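Local coordinates for TcpB (Brucella melitensis, PDB 4LQC), which is a bacterial TIR-domain protein, its TIR domain built as a parallel beta sheet wrapped by helices, at residues B[13-17]-B[68-74]; B[28-34]-B[131-135]; B[48-53]-B[80-84]; B[61-67]-B[94-100]. The protein carries 2 engineered substitutions. One frame throughout, in Å; residues are numbered along the deposited sequence.

Contact 4, the pairing of strands 60-68 and 95-100, has its centre about 3 Å from that of the chain, and each of the other three touches it. Contact 2 packs helices 18-31 and 127-136 over the I64 and I98 face of the sheet. Contact 3 joins helices 49-57 and 78-83 on the V65 and I95 face, its centre about 24 Å from that of contact 2. Contact 1 sits where strands 7-14 and 60-68 run out, about 14 Å from contact 3 between centres, touching it through F71. Along the chain contact 1 interleaves with all others and contact 3 with contact 4, both lying between contact 2's segments. Together they illustrate one compact alpha/beta TIR domain.

Contact 1. Residues B[13-17]-B[68-74]. Engineered in segment 13-17: I15 (natural residue Ser).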
loop_
_atom_site.group_PDB
_atom_site.type_symbol
_atom_site.label_atom_id
_atom_site.label_comp_id
_atom_site.label_asym_id
_atom_site.label_seq_id
_atom_site.Cartn_x
_atom_site.Cartn_y
_atom_site.Cartn_z
ATOM N N HIS B 13 12.662 -5.958 9.211
ATOM C CA HIS B 13 11.837 -6.297 8.064
ATOM C C HIS B 13 11.593 -7.793 8.043
ATOM O O HIS B 13 12.369 -8.566 8.616
ATOM C CB HIS B 13 12.603 -5.930 6.807
ATOM C CG HIS B 13 13.944 -6.586 6.720
ATOM N ND1 HIS B 13 15.032 -6.156 7.451
ATOM C CD2 HIS B 13 14.374 -7.648 5.998
ATOM C CE1 HIS B 13 16.076 -6.920 7.177
ATOM N NE2 HIS B 13 15.703 -7.834 6.299
ATOM N N ALA B 14 10.514 -8.201 7.392
ATOM C CA ALA B 14 10.283 -9.610 7.135
ATOM C C ALA B 14 11.268 -10.068 6.063
ATOM O O ALA B 14 11.675 -9.282 5.207
ATOM C CB ALA B 14 8.850 -9.828 6.678
ATOM N N ILE B 15 11.670 -11.328 6.100
ATOM C CA ILE B 15 12.624 -11.803 5.107
ATOM C C ILE B 15 12.094 -11.656 3.686
ATOM O O ILE B 15 12.851 -11.357 2.767
ATOM C CB ILE B 15 13.040 -13.267 5.347
ATOM C CG1 ILE B 15 13.996 -13.723 4.232
ATOM C CG2 ILE B 15 11.811 -14.168 5.440
ATOM C CD1 ILE B 15 14.567 -15.108 4.429
ATOM N N GLU B 16 10.787 -11.828 3.514
ATOM C CA GLU B 16 10.176 -11.797 2.191
ATOM C C GLU B 16 10.396 -10.457 1.514
ATOM O O GLU B 16 10.360 -10.364 0.288
ATOM C CB GLU B 16 8.679 -12.099 2.279
ATOM C CG GLU B 16 8.345 -13.552 2.595
ATOM C CD GLU B 16 8.237 -13.821 4.084
ATOM O OE1 GLU B 16 8.440 -12.878 4.891
ATOM O OE2 GLU B 16 7.943 -14.980 4.466
ATOM N N ASP B 17 10.619 -9.423 2.326
ATOM C CA ASP B 17 10.851 -8.065 1.836
ATOM C C ASP B 17 12.337 -7.772 1.643
ATOM O O ASP B 17 12.698 -6.734 1.086
ATOM C CB ASP B 17 10.310 -7.048 2.843
ATOM C CG ASP B 17 8.803 -7.030 2.912
ATOM O OD1 ASP B 17 8.149 -6.913 1.846
ATOM O OD2 ASP B 17 8.271 -7.123 4.042
ATOM N N SER B 68 4.696 -4.425 6.287
ATOM C CA SER B 68 4.138 -5.015 5.089
ATOM C C SER B 68 3.319 -6.217 5.462
ATOM O O SER B 68 3.297 -6.625 6.615
ATOM C CB SER B 68 5.244 -5.468 4.143
ATOM O OG SER B 68 5.898 -6.627 4.643
ATOM N N GLU B 69 2.654 -6.795 4.469
ATOM C CA GLU B 69 1.874 -8.008 4.662
ATOM C C GLU B 69 2.735 -9.117 5.286
ATOM O O GLU B 69 2.314 -9.799 6.221
ATOM C CB GLU B 69 1.295 -8.453 3.318
ATOM C CG GLU B 69 0.147 -9.429 3.427
ATOM C CD GLU B 69 -0.217 -10.043 2.091
ATOM O OE1 GLU B 69 0.406 -9.670 1.074
ATOM O OE2 GLU B 69 -1.131 -10.901 2.056
ATOM N N HIS B 70 3.960 -9.272 4.796
ATOM C CA HIS B 70 4.849 -10.315 5.319
ATOM C C HIS B 70 5.317 -10.002 6.725
ATOM O O HIS B 70 5.674 -10.903 7.489
ATOM C CB HIS B 70 6.037 -10.493 4.388
ATOM C CG HIS B 70 5.636 -10.623 2.958
ATOM N ND1 HIS B 70 5.075 -11.776 2.448
ATOM C CD2 HIS B 70 5.671 -9.735 1.937
ATOM C CE1 HIS B 70 4.794 -11.595 1.171
ATOM N NE2 HIS B 70 5.147 -10.365 0.837
ATOM N N PHE B 71 5.314 -8.723 7.076
ATOM C CA PHE B 71 5.633 -8.351 8.437
ATOM C C PHE B 71 4.525 -8.845 9.363
ATOM O O PHE B 71 4.765 -9.638 10.272
ATOM C CB PHE B 71 5.818 -6.845 8.574
ATOM C CG PHE B 71 6.150 -6.413 9.980
ATOM C CD1 PHE B 71 7.446 -6.519 10.455
ATOM C CD2 PHE B 71 5.164 -5.913 10.830
ATOM C CE1 PHE B 71 7.761 -6.143 11.756
ATOM C CE2 PHE B 71 5.483 -5.526 12.107
ATOM C CZ PHE B 71 6.794 -5.643 12.574
ATOM N N PHE B 72 3.302 -8.396 9.121
ATOM C CA PHE B 72 2.201 -8.752 10.016
ATOM C C PHE B 72 1.900 -10.250 10.001
ATOM O O PHE B 72 1.428 -10.790 11.000
ATOM C CB PHE B 72 0.940 -7.978 9.668
ATOM C CG PHE B 72 1.047 -6.503 9.902
ATOM C CD1 PHE B 72 1.225 -6.000 11.175
ATOM C CD2 PHE B 72 0.928 -5.611 8.843
ATOM C CE1 PHE B 72 1.311 -4.634 11.394
ATOM C CE2 PHE B 72 1.004 -4.245 9.053
ATOM C CZ PHE B 72 1.203 -3.757 10.329
ATOM N N SER B 73 2.193 -10.922 8.887
ATOM C CA SER B 73 1.910 -12.356 8.771
ATOM C C SER B 73 2.691 -13.179 9.792
ATOM O O SER B 73 2.318 -14.312 10.085
ATOM C CB SER B 73 2.206 -12.873 7.368
ATOM O OG SER B 73 3.598 -13.051 7.187
ATOM N N LYS B 74 3.763 -12.607 10.339
ATOM C CA LYS B 74 4.565 -13.296 11.343
ATOM C C LYS B 74 3.779 -13.437 12.647
ATOM O O LYS B 74 4.223 -14.110 13.559
ATOM C CB LYS B 74 5.880 -12.558 11.622
ATOM C CG LYS B 74 6.727 -12.236 10.403
ATOM C CD LYS B 74 7.220 -13.493 9.687
ATOM C CE LYS B 74 7.583 -13.191 8.233
ATOM N NZ LYS B 74 8.043 -14.404 7.503
#
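A14 and F71 bring the backbones closest, with 5.0 Å between their CA atoms, where strand 7-14 ends and helix 69-72 begins. This is the strand-end region of a TIR-type alpha/beta domain: two neighbouring parallel strands, 7-14 and 60-68, both finish here, one running into residues 15-17, which have helical backbone angles without regular helix bonds, and the other into helix 69-72. A14 fills the angle between them, its CB 3.4 Å from the carbonyl O of H70 and close to F71 N.

Above this seam the imidazole of H70 is covered on one face by E16, whose CB stands 3.7 Å from the ring centroid in a CH-pi contact, 21° off the normal. D17 OD1 lies at the edge of the same ring, near its plane, and the carboxylate is turned steeply to it, 71° between the planes. S68 is the N-cap of helix 69-72: its OG accepts from F71 N at 3.3 Å and donates to D17 OD2. That second bond links the cap to D17 but is very short as modelled, so its exact length is doubtful. The engineered I15 makes only a marginal contact, its CG2 near K74 NZ.

The remaining link is ionic. A bend at chi2 (90°) turns the carboxylate of E16 back along H70 toward K74, which arrives from the opposite direction. The ammonium spans both oxygens through their syn lone pairs, K74 NZ lying 3.1 Å from E16 OE1 and equally far from E16 OE2.

Contact 2. Residues B[28-34]-B[131-135]; sequences ALRDLGA and AKELH
The imidazole of H135 carries L32 over one face and has the methyl of A34 at its edge, near the ring plane. L32 CB stands 4.1 Å from the ring centroid, 27° off the normal, in a CH-pi contact, while L32 CD1 lies against H135 CB and CG at the root of the imidazole. The L32 carbonyl O also comes close, 3.3 Å from H135 CE1. H135 swings out from helix 127-136 because its chi1 of 176° sets the ring opposite the backbone N, and it reaches across to the end of helix 18-31.

That end is a Schellman motif. G33 has positive phi, and the motif's two bonds run from A34 N to L29 O and from G33 N to R30 O; L29 O also accepts from L32 N, from the opposite face of its plane to A34 N.

Earlier in both helices the meeting is through small and branched apolar groups. A28 CB touches A131 CB at 3.7 Å, a methyl-to-methyl approach that lets the backbones come near. L32 CD1 flanks the same alanine at 3.8 Å from A131 CB. L29 crosses L134 at about a right angle, its CD2 4.0 Å from L134 CB, while that branch also presses on the A131 carbonyl. L29 and L134 both continue inward to I64 and F9, so the pair of helices is seated on the strands beneath.

No hydrogen bond crosses between the segments, and H135 ND1 is buried by the contact without any polar partner in the model; the join therefore rests on apolar packing and ring contacts.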
loop_
_atom_site.group_PDB
_atom_site.type_symbol
_atom_site.label_atom_id
_atom_site.label_comp_id
_atom_site.label_asym_id
_atom_site.label_seq_id
_atom_site.Cartn_x
_atom_site.Cartn_y
_atom_site.Cartn_z
ATOM N N ALA B 28 19.862 3.162 -1.186
ATOM C CA ALA B 28 19.609 4.587 -1.370
ATOM C C ALA B 28 20.095 5.385 -0.166
ATOM O O ALA B 28 20.575 6.517 -0.304
ATOM C CB ALA B 28 18.131 4.832 -1.585
ATOM N N LEU B 29 19.952 4.796 1.015
ATOM C CA LEU B 29 20.309 5.489 2.239
ATOM C C LEU B 29 21.823 5.501 2.396
ATOM O O LEU B 29 22.394 6.496 2.820
ATOM C CB LEU B 29 19.626 4.841 3.450
ATOM C CG LEU B 29 18.252 5.348 3.928
ATOM C CD1 LEU B 29 17.789 4.594 5.172
ATOM C CD2 LEU B 29 18.285 6.839 4.217
ATOM N N ARG B 30 22.468 4.394 2.038
ATOM C CA ARG B 30 23.924 4.295 2.045
ATOM C C ARG B 30 24.529 5.220 1.009
ATOM O O ARG B 30 25.624 5.748 1.189
ATOM C CB ARG B 30 24.364 2.851 1.777
ATOM C CG ARG B 30 24.252 1.975 3.009
ATOM C CD ARG B 30 24.794 0.569 2.831
ATOM N NE ARG B 30 24.633 -0.202 4.066
ATOM C CZ ARG B 30 24.584 -1.530 4.126
ATOM N NH1 ARG B 30 24.691 -2.258 3.019
ATOM N NH2 ARG B 30 24.408 -2.131 5.301
ATOM N N ASP B 31 23.800 5.437 -0.077
ATOM C CA ASP B 31 24.294 6.292 -1.143
ATOM C C ASP B 31 24.304 7.763 -0.709
ATOM O O ASP B 31 25.050 8.576 -1.248
ATOM C CB ASP B 31 23.453 6.086 -2.401
ATOM C CG ASP B 31 24.118 6.635 -3.637
ATOM O OD1 ASP B 31 25.361 6.491 -3.785
ATOM O OD2 ASP B 31 23.387 7.217 -4.467
ATOM N N LEU B 32 23.474 8.094 0.273
ATOM C CA LEU B 32 23.408 9.448 0.815
ATOM C C LEU B 32 24.404 9.563 1.954
ATOM O O LEU B 32 24.591 10.633 2.522
ATOM C CB LEU B 32 21.987 9.775 1.318
ATOM C CG LEU B 32 20.820 9.682 0.312
ATOM C CD1 LEU B 32 19.461 9.923 0.973
ATOM C CD2 LEU B 32 21.013 10.653 -0.832
ATOM N N GLY B 33 25.034 8.447 2.300
ATOM C CA GLY B 33 26.058 8.444 3.332
ATOM C C GLY B 33 25.606 8.040 4.726
ATOM O O GLY B 33 26.374 8.152 5.678
ATOM N N ALA B 34 24.371 7.565 4.852
ATOM C CA ALA B 34 23.869 7.101 6.134
ATOM C C ALA B 34 24.443 5.730 6.505
ATOM O O ALA B 34 24.667 4.885 5.644
ATOM C CB ALA B 34 22.335 7.062 6.123
ATOM N N ALA B 131 14.330 7.899 1.182
ATOM C CA ALA B 131 15.718 7.935 1.613
ATOM C C ALA B 131 16.092 9.349 2.062
ATOM O O ALA B 131 16.638 9.533 3.154
ATOM C CB ALA B 131 16.615 7.461 0.495
ATOM N N LYS B 132 15.775 10.341 1.229
ATOM C CA LYS B 132 16.080 11.743 1.522
ATOM C C LYS B 132 15.470 12.184 2.848
ATOM O O LYS B 132 16.139 12.795 3.687
ATOM C CB LYS B 132 15.574 12.654 0.393
ATOM C CG LYS B 132 16.230 12.386 -0.932
ATOM C CD LYS B 132 15.888 13.450 -1.995
ATOM C CE LYS B 132 16.691 13.213 -3.295
ATOM N NZ LYS B 132 16.046 13.789 -4.530
ATOM N N GLU B 133 14.195 11.861 3.033
ATOM C CA GLU B 133 13.467 12.243 4.231
ATOM C C GLU B 133 14.048 11.614 5.481
ATOM O O GLU B 133 14.198 12.279 6.512
ATOM C CB GLU B 133 12.011 11.837 4.092
ATOM C CG GLU B 133 11.134 12.328 5.210
ATOM C CD GLU B 133 9.790 12.757 4.699
ATOM O OE1 GLU B 133 9.703 13.062 3.492
ATOM O OE2 GLU B 133 8.824 12.792 5.487
ATOM N N LEU B 134 14.357 10.324 5.403
ATOM C CA LEU B 134 14.969 9.637 6.531
ATOM C C LEU B 134 16.334 10.241 6.797
ATOM O O LEU B 134 16.698 10.470 7.951
ATOM C CB LEU B 134 15.101 8.143 6.233
ATOM C CG LEU B 134 13.790 7.362 6.214
ATOM C CD1 LEU B 134 13.987 5.994 5.580
ATOM C CD2 LEU B 134 13.291 7.217 7.642
ATOM N N HIS B 135 17.080 10.507 5.720
ATOM C CA HIS B 135 18.419 11.082 5.825
ATOM C C HIS B 135 18.413 12.424 6.558
ATOM O O HIS B 135 19.340 12.728 7.312
ATOM C CB HIS B 135 19.056 11.233 4.441
ATOM C CG HIS B 135 20.399 11.896 4.463
ATOM N ND1 HIS B 135 21.567 11.211 4.727
ATOM C CD2 HIS B 135 20.764 13.183 4.241
ATOM C CE1 HIS B 135 22.591 12.045 4.671
ATOM N NE2 HIS B 135 22.129 13.250 4.384
#

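Contact 3. Residues B[48-53]-B[80-84]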
loop_
_atom_site.group_PDB
_atom_site.type_symbol
_atom_site.label_atom_id
_atom_site.label_comp_id
_atom_site.label_asym_id
_atom_site.label_seq_id
_atom_site.Cartn_x
_atom_site.Cartn_y
_atom_site.Cartn_z
ATOM N N SER B 48 11.788 -12.347 18.723
ATOM C CA SER B 48 11.139 -11.374 19.581
ATOM C C SER B 48 11.275 -9.979 18.968
ATOM O O SER B 48 12.381 -9.438 18.862
ATOM C CB SER B 48 11.726 -11.407 20.988
ATOM O OG SER B 48 11.134 -10.413 21.810
ATOM N N LEU B 49 10.146 -9.410 18.550
ATOM C CA LEU B 49 10.126 -8.077 17.962
ATOM C C LEU B 49 10.690 -7.040 18.932
ATOM O O LEU B 49 11.515 -6.203 18.558
ATOM C CB LEU B 49 8.691 -7.696 17.566
ATOM C CG LEU B 49 8.488 -6.317 16.932
ATOM C CD1 LEU B 49 9.321 -6.152 15.631
ATOM C CD2 LEU B 49 7.024 -6.092 16.651
ATOM N N ARG B 50 10.236 -7.115 20.177
ATOM C CA ARG B 50 10.601 -6.155 21.212
ATOM C C ARG B 50 12.092 -6.182 21.446
ATOM O O ARG B 50 12.738 -5.131 21.526
ATOM C CB ARG B 50 9.872 -6.503 22.516
ATOM C CG ARG B 50 10.196 -5.619 23.714
ATOM C CD ARG B 50 9.379 -6.056 24.942
ATOM N NE ARG B 50 9.480 -7.501 25.156
ATOM C CZ ARG B 50 10.462 -8.101 25.838
ATOM N NH1 ARG B 50 11.440 -7.382 26.382
ATOM N NH2 ARG B 50 10.471 -9.429 25.969
ATOM N N ARG B 51 12.637 -7.393 21.547
ATOM C CA ARG B 51 14.058 -7.578 21.801
ATOM C C ARG B 51 14.889 -7.179 20.596
ATOM O O ARG B 51 15.962 -6.590 20.738
ATOM C CB ARG B 51 14.345 -9.027 22.204
ATOM C CG ARG B 51 13.896 -9.338 23.617
ATOM C CD ARG B 51 14.267 -10.749 24.035
ATOM N NE ARG B 51 15.706 -10.969 23.949
ATOM C CZ ARG B 51 16.572 -10.640 24.903
ATOM N NH1 ARG B 51 16.148 -10.073 26.028
ATOM N NH2 ARG B 51 17.868 -10.879 24.729
ATOM N N LYS B 52 14.393 -7.493 19.404
ATOM C CA LYS B 52 15.077 -7.088 18.181
ATOM C C LYS B 52 15.105 -5.562 18.041
ATOM O O LYS B 52 16.123 -4.986 17.651
ATOM C CB LYS B 52 14.405 -7.729 16.966
ATOM C CG LYS B 52 14.866 -9.145 16.666
ATOM C CD LYS B 52 16.093 -9.134 15.737
ATOM C CE LYS B 52 16.405 -10.529 15.222
ATOM N NZ LYS B 52 17.078 -10.489 13.880
ATOM N N ILE B 53 13.981 -4.914 18.345
ATOM C CA ILE B 53 13.918 -3.455 18.372
ATOM C C ILE B 53 14.878 -2.862 19.422
ATOM O O ILE B 53 15.636 -1.925 19.130
ATOM C CB ILE B 53 12.498 -2.976 18.663
ATOM C CG1 ILE B 53 11.585 -3.247 17.462
ATOM C CG2 ILE B 53 12.495 -1.492 19.004
ATOM C CD1 ILE B 53 12.051 -2.614 16.182
ATOM N N GLU B 80 3.379 -5.712 21.434
ATOM C CA GLU B 80 4.664 -5.397 20.846
ATOM C C GLU B 80 4.477 -4.576 19.568
ATOM O O GLU B 80 5.343 -3.782 19.211
ATOM C CB GLU B 80 5.463 -6.680 20.602
ATOM C CG GLU B 80 5.901 -7.369 21.921
ATOM C CD GLU B 80 6.950 -8.461 21.725
ATOM O OE1 GLU B 80 6.993 -9.380 22.559
ATOM O OE2 GLU B 80 7.726 -8.412 20.734
ATOM N N LEU B 81 3.341 -4.757 18.894
ATOM C CA LEU B 81 2.992 -3.897 17.748
ATOM C C LEU B 81 2.610 -2.509 18.246
ATOM O O LEU B 81 3.117 -1.488 17.769
ATOM C CB LEU B 81 1.823 -4.470 16.941
ATOM C CG LEU B 81 2.075 -5.708 16.083
ATOM C CD1 LEU B 81 0.823 -6.020 15.288
ATOM C CD2 LEU B 81 3.268 -5.497 15.140
ATOM N N ASP B 82 1.704 -2.489 19.219
ATOM C CA ASP B 82 1.297 -1.254 19.859
ATOM C C ASP B 82 2.495 -0.534 20.465
ATOM O O ASP B 82 2.498 0.699 20.531
ATOM C CB ASP B 82 0.260 -1.531 20.943
ATOM C CG ASP B 82 -1.021 -2.106 20.386
ATOM O OD1 ASP B 82 -1.210 -2.069 19.143
ATOM O OD2 ASP B 82 -1.853 -2.581 21.191
ATOM N N GLY B 83 3.498 -1.307 20.902
ATOM C CA GLY B 83 4.705 -0.769 21.516
ATOM C C GLY B 83 5.591 0.026 20.566
ATOM O O GLY B 83 6.303 0.940 20.983
ATOM N N LEU B 84 5.544 -0.318 19.284
ATOM C CA LEU B 84 6.294 0.395 18.259
ATOM C C LEU B 84 5.906 1.875 18.221
ATOM O O LEU B 84 6.669 2.715 17.736
ATOM C CB LEU B 84 6.021 -0.243 16.891
ATOM C CG LEU B 84 6.505 -1.689 16.735
ATOM C CD1 LEU B 84 6.274 -2.186 15.322
ATOM C CD2 LEU B 84 7.980 -1.813 17.096
HETATM O O HOH W 1 8.709 -11.084 23.237
HETATM O O HOH W 2 7.775 -10.766 19.302
#
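E80 reaches R50 by keeping its CG beside the backbone N (chi1 -68°) and running extended beyond it (chi2 -167°), which sets the carboxylate against the first turn of helix 49-57. There OE2 accepts from R50 N at 2.9 Å, the donor standing above the carboxylate plane, 45° out of it. A water completes the grip, taking a bond from L49 N and donating to E80 OE2. A second water links E80 OE1 with the hydroxyl of S48, the N-cap of this helix. A negative group at a helix N-terminus is probably well placed electrostatically. The R50 guanidinium, by contrast, stops short of a salt bridge, its NE 4.1 Å from E80 OE1, with the two planes nearly perpendicular.

Next to these polar groups lies an aliphatic cluster of L49, I53, L81 and L84. L49 CD2 meets L81 CD2 at 4.1 Å and also L84 CD1, while I53 CG1 packs crosswise on L84 CD2 at 3.9 Å. F71 backs L49 and L81. The arrangement thus joins two of the connecting helices that lie on one side of the parallel sheet in the alpha/beta TIR fold.

Contact 4. Residues B[61-67]-B[94-100]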
loop_
_atom_site.group_PDB
_atom_site.type_symbol
_atom_site.label_atom_id
_atom_site.label_comp_id
_atom_site.label_asym_id
_atom_site.label_seq_id
_atom_site.Cartn_x
_atom_site.Cartn_y
_atom_site.Cartn_z
ATOM N N LYS B 61 20.695 5.374 16.061
ATOM C CA LYS B 61 19.882 6.527 16.444
ATOM C C LYS B 61 18.411 6.206 16.244
ATOM O O LYS B 61 17.599 6.441 17.137
ATOM C CB LYS B 61 20.258 7.798 15.662
ATOM C CG LYS B 61 21.630 8.376 16.012
ATOM C CD LYS B 61 21.893 9.696 15.280
ATOM C CE LYS B 61 23.291 9.746 14.660
ATOM N NZ LYS B 61 24.389 9.427 15.636
ATOM N N PHE B 62 18.078 5.645 15.083
ATOM C CA PHE B 62 16.685 5.397 14.728
ATOM C C PHE B 62 16.380 3.967 14.293
ATOM O O PHE B 62 17.258 3.236 13.866
ATOM C CB PHE B 62 16.245 6.371 13.640
ATOM C CG PHE B 62 16.096 7.779 14.127
ATOM C CD1 PHE B 62 14.964 8.161 14.834
ATOM C CD2 PHE B 62 17.090 8.717 13.898
ATOM C CE1 PHE B 62 14.823 9.462 15.281
ATOM C CE2 PHE B 62 16.960 10.012 14.348
ATOM C CZ PHE B 62 15.829 10.390 15.034
ATOM N N GLY B 63 15.115 3.583 14.414
ATOM C CA GLY B 63 14.657 2.291 13.952
ATOM C C GLY B 63 13.621 2.427 12.846
ATOM O O GLY B 63 12.635 3.166 12.967
ATOM N N ILE B 64 13.871 1.725 11.746
ATOM C CA ILE B 64 12.918 1.629 10.658
ATOM C C ILE B 64 12.282 0.253 10.731
ATOM O O ILE B 64 12.969 -0.760 10.858
ATOM C CB ILE B 64 13.604 1.788 9.285
ATOM C CG1 ILE B 64 14.335 3.134 9.192
ATOM C CG2 ILE B 64 12.584 1.694 8.167
ATOM C CD1 ILE B 64 15.145 3.295 7.915
ATOM N N VAL B 65 10.964 0.215 10.676
ATOM C CA VAL B 65 10.251 -1.048 10.613
ATOM C C VAL B 65 9.416 -1.038 9.339
ATOM O O VAL B 65 8.536 -0.192 9.160
ATOM C CB VAL B 65 9.313 -1.211 11.798
ATOM C CG1 VAL B 65 8.776 -2.624 11.836
ATOM C CG2 VAL B 65 10.032 -0.883 13.094
ATOM N N VAL B 66 9.712 -1.968 8.445
ATOM C CA VAL B 66 8.975 -2.089 7.205
ATOM C C VAL B 66 7.661 -2.830 7.446
ATOM O O VAL B 66 7.640 -4.061 7.530
ATOM C CB VAL B 66 9.824 -2.828 6.174
ATOM C CG1 VAL B 66 9.137 -2.830 4.806
ATOM C CG2 VAL B 66 11.173 -2.169 6.092
ATOM N N LEU B 67 6.574 -2.068 7.559
ATOM C CA LEU B 67 5.242 -2.605 7.802
ATOM C C LEU B 67 4.564 -3.129 6.544
ATOM O O LEU B 67 3.923 -2.378 5.826
ATOM C CB LEU B 67 4.359 -1.515 8.389
ATOM C CG LEU B 67 4.735 -1.027 9.787
ATOM C CD1 LEU B 67 3.592 -0.142 10.304
ATOM C CD2 LEU B 67 4.963 -2.213 10.702
ATOM N N ARG B 94 11.866 6.925 18.388
ATOM C CA ARG B 94 13.032 6.495 17.651
ATOM C C ARG B 94 12.632 5.406 16.666
ATOM O O ARG B 94 13.482 4.873 15.955
ATOM C CB ARG B 94 14.117 5.995 18.615
ATOM C CG ARG B 94 14.679 7.068 19.546
ATOM C CD ARG B 94 15.609 6.466 20.602
ATOM N NE ARG B 94 16.800 5.855 20.007
ATOM C CZ ARG B 94 17.660 5.069 20.652
ATOM N NH1 ARG B 94 17.479 4.785 21.931
ATOM N NH2 ARG B 94 18.705 4.560 20.010
ATOM N N ILE B 95 11.343 5.076 16.625
ATOM C CA ILE B 95 10.831 4.070 15.691
ATOM C C ILE B 95 10.051 4.732 14.546
ATOM O O ILE B 95 9.088 5.458 14.780
ATOM C CB ILE B 95 9.951 3.009 16.404
ATOM C CG1 ILE B 95 10.735 2.311 17.524
ATOM C CG2 ILE B 95 9.465 1.948 15.425
ATOM C CD1 ILE B 95 11.743 1.317 17.006
ATOM N N LEU B 96 10.483 4.482 13.311
ATOM C CA LEU B 96 9.854 5.063 12.124
ATOM C C LEU B 96 9.329 3.946 11.253
ATOM O O LEU B 96 10.081 3.339 10.496
ATOM C CB LEU B 96 10.879 5.855 11.306
ATOM C CG LEU B 96 11.832 6.705 12.139
ATOM C CD1 LEU B 96 12.982 7.212 11.289
ATOM C CD2 LEU B 96 11.064 7.855 12.762
ATOM N N PRO B 97 8.029 3.665 11.358
ATOM C CA PRO B 97 7.375 2.677 10.503
ATOM C C PRO B 97 7.360 3.156 9.072
ATOM O O PRO B 97 7.250 4.362 8.826
ATOM C CB PRO B 97 5.929 2.686 11.012
ATOM C CG PRO B 97 6.015 3.245 12.401
ATOM C CD PRO B 97 7.092 4.267 12.319
ATOM N N ILE B 98 7.458 2.222 8.135
ATOM C CA ILE B 98 7.155 2.527 6.746
ATOM C C ILE B 98 6.119 1.540 6.264
ATOM O O ILE B 98 6.341 0.318 6.337
ATOM C CB ILE B 98 8.384 2.402 5.854
ATOM C CG1 ILE B 98 9.425 3.440 6.261
ATOM C CG2 ILE B 98 7.989 2.629 4.396
ATOM C CD1 ILE B 98 10.764 3.212 5.602
ATOM N N TRP B 99 4.989 2.064 5.790
ATOM C CA TRP B 99 3.908 1.229 5.275
ATOM C C TRP B 99 4.289 0.794 3.878
ATOM O O TRP B 99 4.611 1.632 3.031
ATOM C CB TRP B 99 2.602 2.014 5.212
ATOM C CG TRP B 99 1.987 2.360 6.547
ATOM C CD1 TRP B 99 2.642 2.673 7.713
ATOM C CD2 TRP B 99 0.585 2.400 6.853
ATOM N NE1 TRP B 99 1.727 2.915 8.715
ATOM C CE2 TRP B 99 0.461 2.751 8.213
ATOM C CE3 TRP B 99 -0.574 2.177 6.105
ATOM C CZ2 TRP B 99 -0.785 2.895 8.839
ATOM C CZ3 TRP B 99 -1.810 2.313 6.730
ATOM C CH2 TRP B 99 -1.906 2.666 8.081
ATOM N N HIS B 100 4.263 -0.507 3.617
ATOM C CA HIS B 100 4.625 -1.001 2.281
ATOM C C HIS B 100 3.645 -2.058 1.763
ATOM O O HIS B 100 3.581 -3.178 2.268
ATOM C CB HIS B 100 6.069 -1.519 2.284
ATOM C CG HIS B 100 6.594 -1.895 0.935
ATOM N ND1 HIS B 100 6.608 -1.022 -0.135
ATOM C CD2 HIS B 100 7.141 -3.050 0.484
ATOM C CE1 HIS B 100 7.126 -1.629 -1.189
ATOM N NE2 HIS B 100 7.463 -2.859 -0.838
#
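G63 and I95 start the pairing of two parallel strands, their CA atoms 4.6 Å apart, and the main chains then run in step to L67 and W99. G63 N donates to R94 O and G63 O accepts from L96 N; V65 and L67 repeat the pattern, V65 O taking I98 N at 2.8 Å and L67 O taking H100 N at 2.9 Å. Because L96, I98 and H100 supply the amides, P97 joins the strand without costing this edge a donor.

Side chains pack in the same step. On one face I64 CG2 presses on I98 CD1 at 3.5 Å, tighter than ordinary van der Waals contact, and F62 CB meets L96 CD1. On the other, V65 CG2 touches I95 CG2 at 3.7 Å. L67, with its CG beside the backbone N (chi1 -67°), lies alongside P97, CD1 being 3.7 Å from P97 CB, and crosses obliquely to the indole of W99.

At the strand start a bend at chi3 (64°) brings R94 NE to K61 O at 3.0 Å, almost straight and in the guanidinium plane. Its NH2 binds the carbonyls of L57 and S60, tying the arginine to the end of helix 49-57. At the far end H100 ND1 is held by T122.

Outward, helix 18-31 covers I64 and I98 through L29 and L25, and I53 of helix 49-57 covers V65 and I95. Two parallel strands joined by a connection that carries helices 69-72 and 78-83 form a beta-alpha-beta crossover, here at the core of the five-stranded parallel sheet, order 36-43, 7-14, 60-68, 95-100, 120-121, of the TIR fold.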